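Local atomic coordinates of aluminum resistance protein (Clostridium novyi, PDB entry 3I16), a protein that probably acts as a pyridoxal-5'-phosphate-dependent carbon-sulfur lyase of the methionine gamma-lyase family and may take part in aluminum resistance. Residues 2-5 and 6-9; 23-26 and 27-31; 90-94 and 95-99; 284-287 and 288-292. One frame throughout, in Å; residues are numbered along the deposited sequence.

How the contacts relate
The four contacts follow one another along the chain as two neighbouring pairs. Contacts 1 and 2 lie on the consecutive helices 4-11 and 17-54, with centres about 17 Å apart, and they touch where the methyl of selenomethionine Met-2 packs on the ring of Tyr-23. Contacts 3 and 4, about 12 Å apart between centres, join the end of strand 90-94, an outer strand of the seven-stranded mixed sheet, to the start of helix 287-318; there Pro-95 and His-96 pack on Phe-284. About 39 Å separates the centres of contacts 2 and 3. The first pair thus belongs to the N-terminal helices, whereas contact 3 runs into the cofactor pocket at Asn-99.

Contact 1 of 4, residues 2-5 and 6-9; sequences MLES and TKQF
Glu-4 and Gln-8 join their side chains one helical turn apart: Gln-8 NE2 donates to Glu-4 OE2 at 3.0 Å. The bond is nearly straight (167°), lies in the amide plane and meets OE2 almost along its C-O axis, although carboxylate and amide planes are turned 36° from each other. A bend in the glutamate chain at chi2 (59°) brings its carboxylate back along the helix. The other oxygen, OE1, faces Lys-7, whose CD lies 3.6 Å away. Its ammonium NZ stands 4.2 Å from OE1, beyond a salt bridge, and a water links the two.

On another side, the selenium of selenomethionine Met-2 rests against Lys-7 CG at 3.6 Å, and Met-2 CG meets Thr-6 CB at 3.8 Å. A second water accepts from both Leu-3 N and Thr-6 OG1. Leu-3 is the N-cap residue of helix 4-11, and its carbonyl O receives Lys-7 N at 3.0 Å in the opening turn. Outside the helix, Phe-43 of the second subunit packs directly on Ser-5 and Thr-6.

Lys-7 would partly offset the glutamate charge through space and water, while the direct hydrogen bond from the Gln-8 amide probably limits rotation of the carboxylate.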
loop_
_atom_site.group_PDB
_atom_site.type_symbol
_atom_site.label_atom_id
_atom_site.label_comp_id
_atom_site.label_asym_id
_atom_site.label_seq_id
_atom_site.Cartn_x
_atom_site.Cartn_y
_atom_site.Cartn_z
HETATM N N MSE B 2 -10.769 -14.933 36.780
HETATM C CA MSE B 2 -10.844 -15.708 35.560
HETATM C C MSE B 2 -12.161 -16.489 35.499
HETATM O O MSE B 2 -12.538 -17.161 36.454
HETATM C CB MSE B 2 -9.658 -16.657 35.458
HETATM C CG MSE B 2 -9.661 -17.441 34.171
HETATM SE SE MSE B 2 -8.155 -18.592 34.017
HETATM C CE MSE B 2 -6.764 -17.283 33.659
ATOM N N LEU B 3 -12.862 -16.368 34.378
ATOM C CA LEU B 3 -14.102 -17.093 34.162
ATOM C C LEU B 3 -13.832 -18.586 34.074
ATOM O O LEU B 3 -12.745 -19.002 33.652
ATOM C CB LEU B 3 -14.779 -16.617 32.877
ATOM C CG LEU B 3 -15.302 -15.187 32.917
ATOM C CD1 LEU B 3 -15.892 -14.792 31.563
ATOM C CD2 LEU B 3 -16.341 -15.027 34.054
ATOM N N GLU B 4 -14.809 -19.386 34.511
ATOM C CA GLU B 4 -14.704 -20.833 34.441
ATOM C C GLU B 4 -14.592 -21.300 32.976
ATOM O O GLU B 4 -13.889 -22.259 32.674
ATOM C CB GLU B 4 -15.917 -21.474 35.129
ATOM C CG GLU B 4 -15.885 -22.996 35.214
ATOM C CD GLU B 4 -14.664 -23.545 35.962
ATOM O OE1 GLU B 4 -14.183 -22.909 36.952
ATOM O OE2 GLU B 4 -14.213 -24.642 35.547
ATOM N N SER B 5 -15.311 -20.629 32.079
ATOM C CA SER B 5 -15.245 -20.924 30.650
ATOM C C SER B 5 -13.812 -20.724 30.130
ATOM O O SER B 5 -13.327 -21.508 29.310
ATOM C CB SER B 5 -16.218 -20.011 29.906
ATOM O OG SER B 5 -15.961 -18.645 30.223
ATOM N N THR B 6 -13.142 -19.688 30.644
ATOM C CA THR B 6 -11.767 -19.387 30.289
ATOM C C THR B 6 -10.869 -20.490 30.809
ATOM O O THR B 6 -10.003 -20.955 30.084
ATOM C CB THR B 6 -11.302 -18.036 30.849
ATOM O OG1 THR B 6 -12.201 -17.014 30.418
ATOM C CG2 THR B 6 -9.863 -17.697 30.378
ATOM N N LYS B 7 -11.083 -20.941 32.042
ATOM C CA LYS B 7 -10.273 -22.052 32.583
ATOM C C LYS B 7 -10.443 -23.303 31.742
ATOM O O LYS B 7 -9.455 -23.998 31.458
ATOM C CB LYS B 7 -10.652 -22.375 34.035
ATOM C CG LYS B 7 -10.406 -21.240 35.020
ATOM C CD LYS B 7 -10.901 -21.573 36.425
ATOM C CE LYS B 7 -10.888 -20.348 37.352
ATOM N NZ LYS B 7 -11.113 -20.766 38.761
ATOM N N GLN B 8 -11.682 -23.605 31.343
ATOM C CA GLN B 8 -11.916 -24.805 30.532
ATOM C C GLN B 8 -11.278 -24.675 29.132
ATOM O O GLN B 8 -10.746 -25.648 28.586
ATOM C CB GLN B 8 -13.406 -25.127 30.422
ATOM C CG GLN B 8 -14.065 -25.476 31.748
ATOM C CD GLN B 8 -13.519 -26.764 32.355
ATOM O OE1 GLN B 8 -13.262 -27.739 31.646
ATOM N NE2 GLN B 8 -13.358 -26.775 33.675
ATOM N N PHE B 9 -11.289 -23.458 28.593
ATOM C CA PHE B 9 -10.701 -23.181 27.288
ATOM C C PHE B 9 -9.185 -23.382 27.397
ATOM O O PHE B 9 -8.558 -24.025 26.543
ATOM C CB PHE B 9 -11.009 -21.739 26.888
ATOM C CG PHE B 9 -11.004 -21.476 25.407
ATOM C CD1 PHE B 9 -10.147 -22.137 24.525
ATOM C CD2 PHE B 9 -11.821 -20.477 24.899
ATOM C CE1 PHE B 9 -10.160 -21.842 23.181
ATOM C CE2 PHE B 9 -11.809 -20.169 23.553
ATOM C CZ PHE B 9 -10.977 -20.855 22.696
HETATM O O HOH W 1 -11.750 -14.923 32.136
HETATM O O HOH W 2 -12.268 -23.793 38.916
#

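Contact 2 of 4, residues 23-26 and 27-31; sequences YETA and MNDIQ
Tyr-23 and selenomethionine Met-27 leave helix 17-54 in the same direction, one turn apart, and make an apolar contact. Met-27 CG approaches the ring obliquely at CE1, though the modelled separation is too short to be relied on. The selenium lies 4.9 Å from the centroid of the Tyr-23 ring, 55° off its normal, an oblique Met-aromatic contact. Bends at chi2 (-72°) and chi3 (-77°) fold the Met-27 chain, and its CE ends 3.7 Å from Tyr-23 OH. Ile-314 and Leu-419 of the same chain also pack against the tyrosine, which thus meets both helices 287-318 and 411-425.

Among the backbone bonds, Met-27 N donates to Tyr-23 O at 2.9 Å, and three further i to i+4 bonds carry the helix on to Ile-30. Gln-31 NE2 adds a side-chain bond to Met-27 O at 2.8 Å, with that oxygen lying in the plane of the donor amide.

One water donates to both Glu-24 O and Asn-28 OD1. Thr-25 and Asp-29 lie alongside each other, but their polar ends turn elsewhere: Thr-25 OG1 bonds to Lys-21 O, and Asp-29 OD2 forms a salt bridge with Arg-313.

The chemistry is thus divided, with a thioether-like side chain, carrying selenium in this crystal, set against an aromatic ring and the aspartate charge probably balanced by the arginine of helix 287-318.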
loop_
_atom_site.group_PDB
_atom_site.type_symbol
_atom_site.label_atom_id
_atom_site.label_comp_id
_atom_site.label_asym_id
_atom_site.label_seq_id
_atom_site.Cartn_x
_atom_site.Cartn_y
_atom_site.Cartn_z
ATOM N N TYR B 23 -0.231 -18.939 38.429
ATOM C CA TYR B 23 -0.692 -17.695 37.818
ATOM C C TYR B 23 -1.547 -16.855 38.781
ATOM O O TYR B 23 -1.338 -15.621 38.933
ATOM C CB TYR B 23 -1.455 -17.963 36.505
ATOM C CG TYR B 23 -2.332 -16.805 36.098
ATOM C CD1 TYR B 23 -1.778 -15.656 35.573
ATOM C CD2 TYR B 23 -3.728 -16.846 36.288
ATOM C CE1 TYR B 23 -2.548 -14.583 35.243
ATOM C CE2 TYR B 23 -4.513 -15.748 35.975
ATOM C CZ TYR B 23 -3.914 -14.629 35.439
ATOM O OH TYR B 23 -4.632 -13.518 35.104
ATOM N N GLU B 24 -2.486 -17.519 39.447
ATOM C CA GLU B 24 -3.379 -16.861 40.401
ATOM C C GLU B 24 -2.552 -16.190 41.517
ATOM O O GLU B 24 -2.772 -15.032 41.872
ATOM C CB GLU B 24 -4.402 -17.878 40.943
ATOM C CG GLU B 24 -5.431 -18.389 39.876
ATOM C CD GLU B 24 -6.160 -19.683 40.274
ATOM O OE1 GLU B 24 -5.854 -20.239 41.353
ATOM O OE2 GLU B 24 -7.030 -20.164 39.504
ATOM N N THR B 25 -1.575 -16.921 42.051
ATOM C CA THR B 25 -0.704 -16.421 43.118
ATOM C C THR B 25 0.111 -15.234 42.629
ATOM O O THR B 25 0.189 -14.210 43.307
ATOM C CB THR B 25 0.243 -17.539 43.587
ATOM O OG1 THR B 25 -0.541 -18.693 43.921
ATOM C CG2 THR B 25 1.088 -17.110 44.782
ATOM N N ALA B 26 0.719 -15.380 41.450
ATOM C CA ALA B 26 1.516 -14.317 40.837
ATOM C C ALA B 26 0.714 -13.041 40.629
ATOM O O ALA B 26 1.217 -11.958 40.910
ATOM C CB ALA B 26 2.116 -14.780 39.472
HETATM N N MSE B 27 -0.508 -13.166 40.124
HETATM C CA MSE B 27 -1.360 -11.987 39.873
HETATM C C MSE B 27 -1.668 -11.274 41.164
HETATM O O MSE B 27 -1.617 -10.053 41.214
HETATM C CB MSE B 27 -2.681 -12.375 39.237
HETATM C CG MSE B 27 -2.576 -12.678 37.824
HETATM SE SE MSE B 27 -2.268 -11.031 36.823
HETATM C CE MSE B 27 -3.979 -10.273 36.810
ATOM N N ASN B 28 -2.006 -12.035 42.202
ATOM C CA ASN B 28 -2.262 -11.449 43.500
ATOM C C ASN B 28 -1.009 -10.663 43.966
ATOM O O ASN B 28 -1.120 -9.501 44.374
ATOM C CB ASN B 28 -2.624 -12.529 44.548
ATOM C CG ASN B 28 -3.992 -13.218 44.298
ATOM O OD1 ASN B 28 -4.866 -12.676 43.638
ATOM N ND2 ASN B 28 -4.171 -14.419 44.877
ATOM N N ASP B 29 0.172 -11.291 43.883
ATOM C CA ASP B 29 1.435 -10.670 44.314
ATOM C C ASP B 29 1.879 -9.400 43.549
ATOM O O ASP B 29 2.478 -8.510 44.130
ATOM C CB ASP B 29 2.592 -11.668 44.218
ATOM C CG ASP B 29 2.486 -12.810 45.204
ATOM O OD1 ASP B 29 1.653 -12.773 46.139
ATOM O OD2 ASP B 29 3.287 -13.751 45.050
ATOM N N ILE B 30 1.607 -9.324 42.253
ATOM C CA ILE B 30 2.076 -8.194 41.439
ATOM C C ILE B 30 1.083 -7.046 41.232
ATOM O O ILE B 30 1.451 -6.028 40.639
ATOM C CB ILE B 30 2.583 -8.706 40.044
ATOM C CG1 ILE B 30 1.411 -9.125 39.147
ATOM C CG2 ILE B 30 3.615 -9.844 40.249
ATOM C CD1 ILE B 30 1.814 -9.924 37.894
ATOM N N GLN B 31 -0.161 -7.175 41.705
ATOM C CA GLN B 31 -1.178 -6.127 41.434
ATOM C C GLN B 31 -0.768 -4.715 41.749
ATOM O O GLN B 31 -0.992 -3.832 40.934
ATOM C CB GLN B 31 -2.551 -6.405 42.083
ATOM C CG GLN B 31 -3.389 -7.441 41.345
ATOM C CD GLN B 31 -3.248 -7.378 39.812
ATOM O OE1 GLN B 31 -3.840 -6.515 39.142
ATOM N NE2 GLN B 31 -2.466 -8.321 39.250
HETATM O O HOH W 3 -5.468 -13.885 41.097
#

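Contact 3 of 4, residues 90-94 and 95-99; sequences SALVR and PHFVN. With PLP (pyridoxal-5'-phosphate), chain J.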
loop_
_atom_site.group_PDB
_atom_site.type_symbol
_atom_site.label_atom_id
_atom_site.label_comp_id
_atom_site.label_asym_id
_atom_site.label_seq_id
_atom_site.Cartn_x
_atom_site.Cartn_y
_atom_site.Cartn_z
ATOM N N SER B 90 15.466 18.260 17.226
ATOM C CA SER B 90 15.122 17.583 15.988
ATOM C C SER B 90 14.910 16.080 16.175
ATOM O O SER B 90 15.207 15.517 17.228
ATOM C CB SER B 90 16.261 17.754 14.974
ATOM O OG SER B 90 16.603 19.105 14.745
ATOM N N ALA B 91 14.433 15.439 15.117
ATOM C CA ALA B 91 14.242 13.994 15.095
ATOM C C ALA B 91 14.309 13.520 13.647
ATOM O O ALA B 91 14.103 14.306 12.728
ATOM C CB ALA B 91 12.918 13.611 15.739
ATOM N N LEU B 92 14.625 12.244 13.463
ATOM C CA LEU B 92 14.698 11.638 12.143
ATOM C C LEU B 92 13.977 10.299 12.262
ATOM O O LEU B 92 14.504 9.362 12.870
ATOM C CB LEU B 92 16.151 11.442 11.725
ATOM C CG LEU B 92 16.458 10.821 10.361
ATOM C CD1 LEU B 92 15.847 11.674 9.247
ATOM C CD2 LEU B 92 17.964 10.640 10.158
ATOM N N VAL B 93 12.785 10.228 11.680
ATOM C CA VAL B 93 11.907 9.062 11.747
ATOM C C VAL B 93 11.699 8.625 10.320
ATOM O O VAL B 93 11.133 9.362 9.495
ATOM C CB VAL B 93 10.577 9.403 12.436
ATOM C CG1 VAL B 93 9.726 8.133 12.647
ATOM C CG2 VAL B 93 10.847 10.119 13.783
ATOM N N ARG B 94 12.194 7.433 10.011
ATOM C CA ARG B 94 12.185 6.938 8.652
ATOM C C ARG B 94 11.917 5.449 8.499
ATOM O O ARG B 94 12.461 4.630 9.251
ATOM C CB ARG B 94 13.535 7.242 8.028
ATOM C CG ARG B 94 13.839 8.752 7.773
ATOM C CD ARG B 94 12.926 9.345 6.714
ATOM N NE ARG B 94 13.281 10.724 6.357
ATOM C CZ ARG B 94 12.959 11.808 7.053
ATOM N NH1 ARG B 94 12.284 11.724 8.187
ATOM N NH2 ARG B 94 13.327 13.000 6.603
ATOM N N PRO B 95 11.078 5.080 7.511
ATOM C CA PRO B 95 10.856 3.655 7.210
ATOM C C PRO B 95 12.100 2.982 6.597
ATOM O O PRO B 95 12.241 1.731 6.628
ATOM C CB PRO B 95 9.711 3.685 6.197
ATOM C CG PRO B 95 9.735 5.040 5.591
ATOM C CD PRO B 95 10.249 5.953 6.670
ATOM N N HIS B 96 13.006 3.835 6.099
ATOM C CA HIS B 96 14.222 3.442 5.418
ATOM C C HIS B 96 15.260 2.736 6.335
ATOM O O HIS B 96 16.145 2.066 5.802
ATOM C CB HIS B 96 14.857 4.683 4.736
ATOM C CG HIS B 96 13.941 5.392 3.780
ATOM N ND1 HIS B 96 12.836 6.107 4.199
ATOM C CD2 HIS B 96 13.971 5.505 2.430
ATOM C CE1 HIS B 96 12.210 6.601 3.144
ATOM N NE2 HIS B 96 12.879 6.257 2.057
ATOM N N PHE B 97 15.195 2.912 7.662
ATOM C CA PHE B 97 16.120 2.200 8.576
ATOM C C PHE B 97 15.624 0.764 8.621
ATOM O O PHE B 97 14.450 0.521 8.895
ATOM C CB PHE B 97 16.158 2.728 10.009
ATOM C CG PHE B 97 16.765 4.096 10.169
ATOM C CD1 PHE B 97 18.135 4.284 10.065
ATOM C CD2 PHE B 97 15.969 5.185 10.508
ATOM C CE1 PHE B 97 18.689 5.531 10.232
ATOM C CE2 PHE B 97 16.522 6.453 10.659
ATOM C CZ PHE B 97 17.876 6.628 10.545
ATOM N N VAL B 98 16.515 -0.188 8.365
ATOM C CA VAL B 98 16.109 -1.583 8.222
ATOM C C VAL B 98 15.849 -2.292 9.552
ATOM O O VAL B 98 15.154 -3.308 9.592
ATOM C CB VAL B 98 17.094 -2.379 7.283
ATOM C CG1 VAL B 98 17.120 -1.738 5.877
ATOM C CG2 VAL B 98 18.501 -2.504 7.864
ATOM N N ASN B 99 16.419 -1.748 10.615
ATOM C CA ASN B 99 16.298 -2.265 11.967
ATOM C C ASN B 99 16.940 -1.260 12.905
ATOM O O ASN B 99 17.398 -0.205 12.455
ATOM C CB ASN B 99 16.951 -3.660 12.101
ATOM C CG ASN B 99 18.398 -3.686 11.689
ATOM O OD1 ASN B 99 19.133 -2.690 11.782
ATOM N ND2 ASN B 99 18.835 -4.856 11.221
HETATM N N1 PLP J . 20.272 -2.221 21.078
HETATM C C2 PLP J . 19.625 -2.977 22.008
HETATM C C2A PLP J . 20.043 -2.911 23.445
HETATM C C3 PLP J . 18.574 -3.792 21.591
HETATM O O3 PLP J . 17.912 -4.545 22.530
HETATM C C4 PLP J . 18.200 -3.843 20.240
HETATM C C5 PLP J . 18.876 -3.069 19.303
HETATM C C6 PLP J . 19.898 -2.256 19.747
HETATM C C5A PLP J . 18.520 -3.033 17.828
HETATM O O4P PLP J . 18.285 -4.300 17.308
HETATM P P PLP J . 17.661 -4.613 15.829
HETATM O O1P PLP J . 16.389 -3.845 15.503
HETATM O O2P PLP J . 17.296 -6.074 15.942
HETATM O O3P PLP J . 18.720 -4.310 14.780
#
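Arg-94 NH1 is shared by two acceptors, Val-93 O at 2.9 Å and the carboxylate of Asp-79. Across the turn, Arg-94 CB packs against His-96 ND1 and, at 4.0 Å, against Phe-97 CD2. The bond from NH1 to Val-93 O is straight (165°) and lies in the guanidinium plane, but it reaches the carbonyl from above its plane, 51° out. A bend at chi2 (-67°) doubles the arginine chain back beside its own strand. Leu-92 CD1 then sits 3.6 Å above the centre of the guanidinium, and NH2 bonds to Gly-278 O, so bonds and packing together fix the orientation of this buried group.

The other methyl of Leu-92, CD2, meets the Phe-97 ring at its edge, 4.0 Å from CZ, with the two side chains nearly perpendicular. His-102 makes an edge-to-face contact with the same phenylalanine.

Residues Arg-94 to Phe-97 form a type I beta turn that leads the chain from strand 90-94 toward helix 100-111. Asn-99 is the N-cap of that helix, its OD1 accepting from His-102 N, and its CG lies 3.2 Å from O3P of the cofactor. With Gly-100 N and Thr-101 OG1 bonded to pyridoxal-5'-phosphate, this is a helix-start phosphate site of the kind familiar in fold-type I PLP enzymes.

Contact 4 of 4, residues 284-287 and 288-292; sequences FGVV and RSMYQ. With EDO (1,2-ethanediol), chain M.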
loop_
_atom_site.group_PDB
_atom_site.type_symbol
_atom_site.label_atom_id
_atom_site.label_comp_id
_atom_site.label_asym_id
_atom_site.label_seq_id
_atom_site.Cartn_x
_atom_site.Cartn_y
_atom_site.Cartn_z
ATOM N N PHE B 284 6.368 5.445 1.233
ATOM C CA PHE B 284 5.706 4.180 0.877
ATOM C C PHE B 284 4.274 3.946 1.380
ATOM O O PHE B 284 3.860 2.798 1.521
ATOM C CB PHE B 284 6.547 3.016 1.438
ATOM C CG PHE B 284 8.007 3.154 1.203
ATOM C CD1 PHE B 284 8.535 2.953 -0.064
ATOM C CD2 PHE B 284 8.866 3.466 2.244
ATOM C CE1 PHE B 284 9.896 3.093 -0.289
ATOM C CE2 PHE B 284 10.238 3.601 2.031
ATOM C CZ PHE B 284 10.753 3.404 0.757
ATOM N N GLY B 285 3.538 5.012 1.666
ATOM C CA GLY B 285 2.193 4.902 2.197
ATOM C C GLY B 285 2.061 4.389 3.616
ATOM O O GLY B 285 0.959 4.035 4.030
ATOM N N VAL B 286 3.142 4.372 4.394
ATOM C CA VAL B 286 3.059 3.825 5.755
ATOM C C VAL B 286 3.122 4.868 6.879
ATOM O O VAL B 286 3.138 4.515 8.057
ATOM C CB VAL B 286 4.141 2.744 5.977
ATOM C CG1 VAL B 286 3.944 1.602 4.964
ATOM C CG2 VAL B 286 5.539 3.353 5.917
ATOM N N VAL B 287 3.111 6.147 6.518
ATOM C CA VAL B 287 3.229 7.211 7.505
ATOM C C VAL B 287 2.051 7.215 8.476
ATOM O O VAL B 287 2.245 7.405 9.694
ATOM C CB VAL B 287 3.428 8.601 6.852
ATOM C CG1 VAL B 287 2.123 9.135 6.320
ATOM C CG2 VAL B 287 4.018 9.563 7.861
ATOM N N ARG B 288 0.841 6.942 7.998
ATOM C CA ARG B 288 -0.285 6.935 8.941
ATOM C C ARG B 288 -0.081 5.905 10.068
ATOM O O ARG B 288 -0.393 6.181 11.215
ATOM C CB ARG B 288 -1.625 6.706 8.263
ATOM C CG ARG B 288 -2.791 6.885 9.217
ATOM C CD ARG B 288 -4.144 6.661 8.572
ATOM N NE ARG B 288 -4.359 5.247 8.284
ATOM C CZ ARG B 288 -4.558 4.699 7.080
ATOM N NH1 ARG B 288 -4.661 5.432 5.968
ATOM N NH2 ARG B 288 -4.717 3.380 7.003
ATOM N N SER B 289 0.436 4.730 9.741
ATOM C CA SER B 289 0.646 3.685 10.743
ATOM C C SER B 289 1.744 4.081 11.725
ATOM O O SER B 289 1.765 3.603 12.883
ATOM C CB SER B 289 0.974 2.339 10.070
ATOM O OG SER B 289 2.251 2.392 9.456
HETATM N N MSE B 290 2.673 4.929 11.279
HETATM C CA MSE B 290 3.735 5.401 12.179
HETATM C C MSE B 290 3.193 6.405 13.180
HETATM O O MSE B 290 3.549 6.350 14.366
HETATM C CB MSE B 290 4.914 5.971 11.422
HETATM C CG MSE B 290 5.819 4.892 10.897
HETATM SE SE MSE B 290 7.275 5.678 9.950
HETATM C CE MSE B 290 6.462 5.806 8.180
ATOM N N TYR B 291 2.328 7.304 12.720
ATOM C CA TYR B 291 1.665 8.258 13.620
ATOM C C TYR B 291 0.770 7.484 14.607
ATOM O O TYR B 291 0.827 7.672 15.848
ATOM C CB TYR B 291 0.748 9.225 12.861
ATOM C CG TYR B 291 1.396 10.424 12.177
ATOM C CD1 TYR B 291 1.786 11.534 12.919
ATOM C CD2 TYR B 291 1.540 10.488 10.793
ATOM C CE1 TYR B 291 2.340 12.647 12.316
ATOM C CE2 TYR B 291 2.115 11.603 10.175
ATOM C CZ TYR B 291 2.508 12.684 10.954
ATOM O OH TYR B 291 3.058 13.826 10.388
ATOM N N GLN B 292 -0.064 6.609 14.052
ATOM C CA GLN B 292 -0.997 5.866 14.892
ATOM C C GLN B 292 -0.283 4.988 15.931
ATOM O O GLN B 292 -0.720 4.898 17.080
ATOM C CB GLN B 292 -1.980 5.050 14.058
ATOM C CG GLN B 292 -3.188 4.633 14.890
ATOM C CD GLN B 292 -4.274 3.946 14.123
ATOM O OE1 GLN B 292 -4.158 3.703 12.923
ATOM N NE2 GLN B 292 -5.370 3.629 14.824
HETATM C C1 EDO M . -3.822 1.155 10.400
HETATM O O1 EDO M . -4.752 1.424 9.330
HETATM C C2 EDO M . -2.712 2.196 10.481
HETATM O O2 EDO M . -3.264 3.514 10.561
HETATM O O HOH W 4 -0.135 3.601 6.985
HETATM O O HOH W 5 -0.155 6.516 5.339
#
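Val-287 CG2 packs alongside the Tyr-291 ring, 3.6 Å from CE2, the two side chains leaving the helix in one direction a turn apart. Selenomethionine Met-290 instead runs at a slant to Val-286; in the conformer described, a bend at chi3 (-88°) swings its CE toward Val-286 CG2, but a second conformer exists and the tightness of this contact is doubtful. Leu-78 of helix 73-86 packs on both Met-290 and Tyr-291.

Both pairs belong to the first turn of helix 287-318, with Val-286 at the N-cap position. Its carbonyl O takes two sound bonds: Ser-289 OG donates at 2.7 Å, tilted 18° from the carbonyl plane, and Met-290 N donates at 3.3 Å within that plane. Tyr-291 N then bonds to Val-287 O. Two waters extend the first turn backward, linking Gly-285 O to Arg-288 N and Ser-289 N, the former through a weak bond at the glycine carbonyl.

On a further side, Arg-288 and Gln-292 grip a 1,2-ethanediol, probably from the crystallisation liquor. Arg-288 NH2 meets O1 at 3.0 Å along the guanidinium edge and NE donates to O2, which in turn donates to Gln-292 OE1. Phe-383 of the second subunit packs on Arg-288, Tyr-291 and Gln-292.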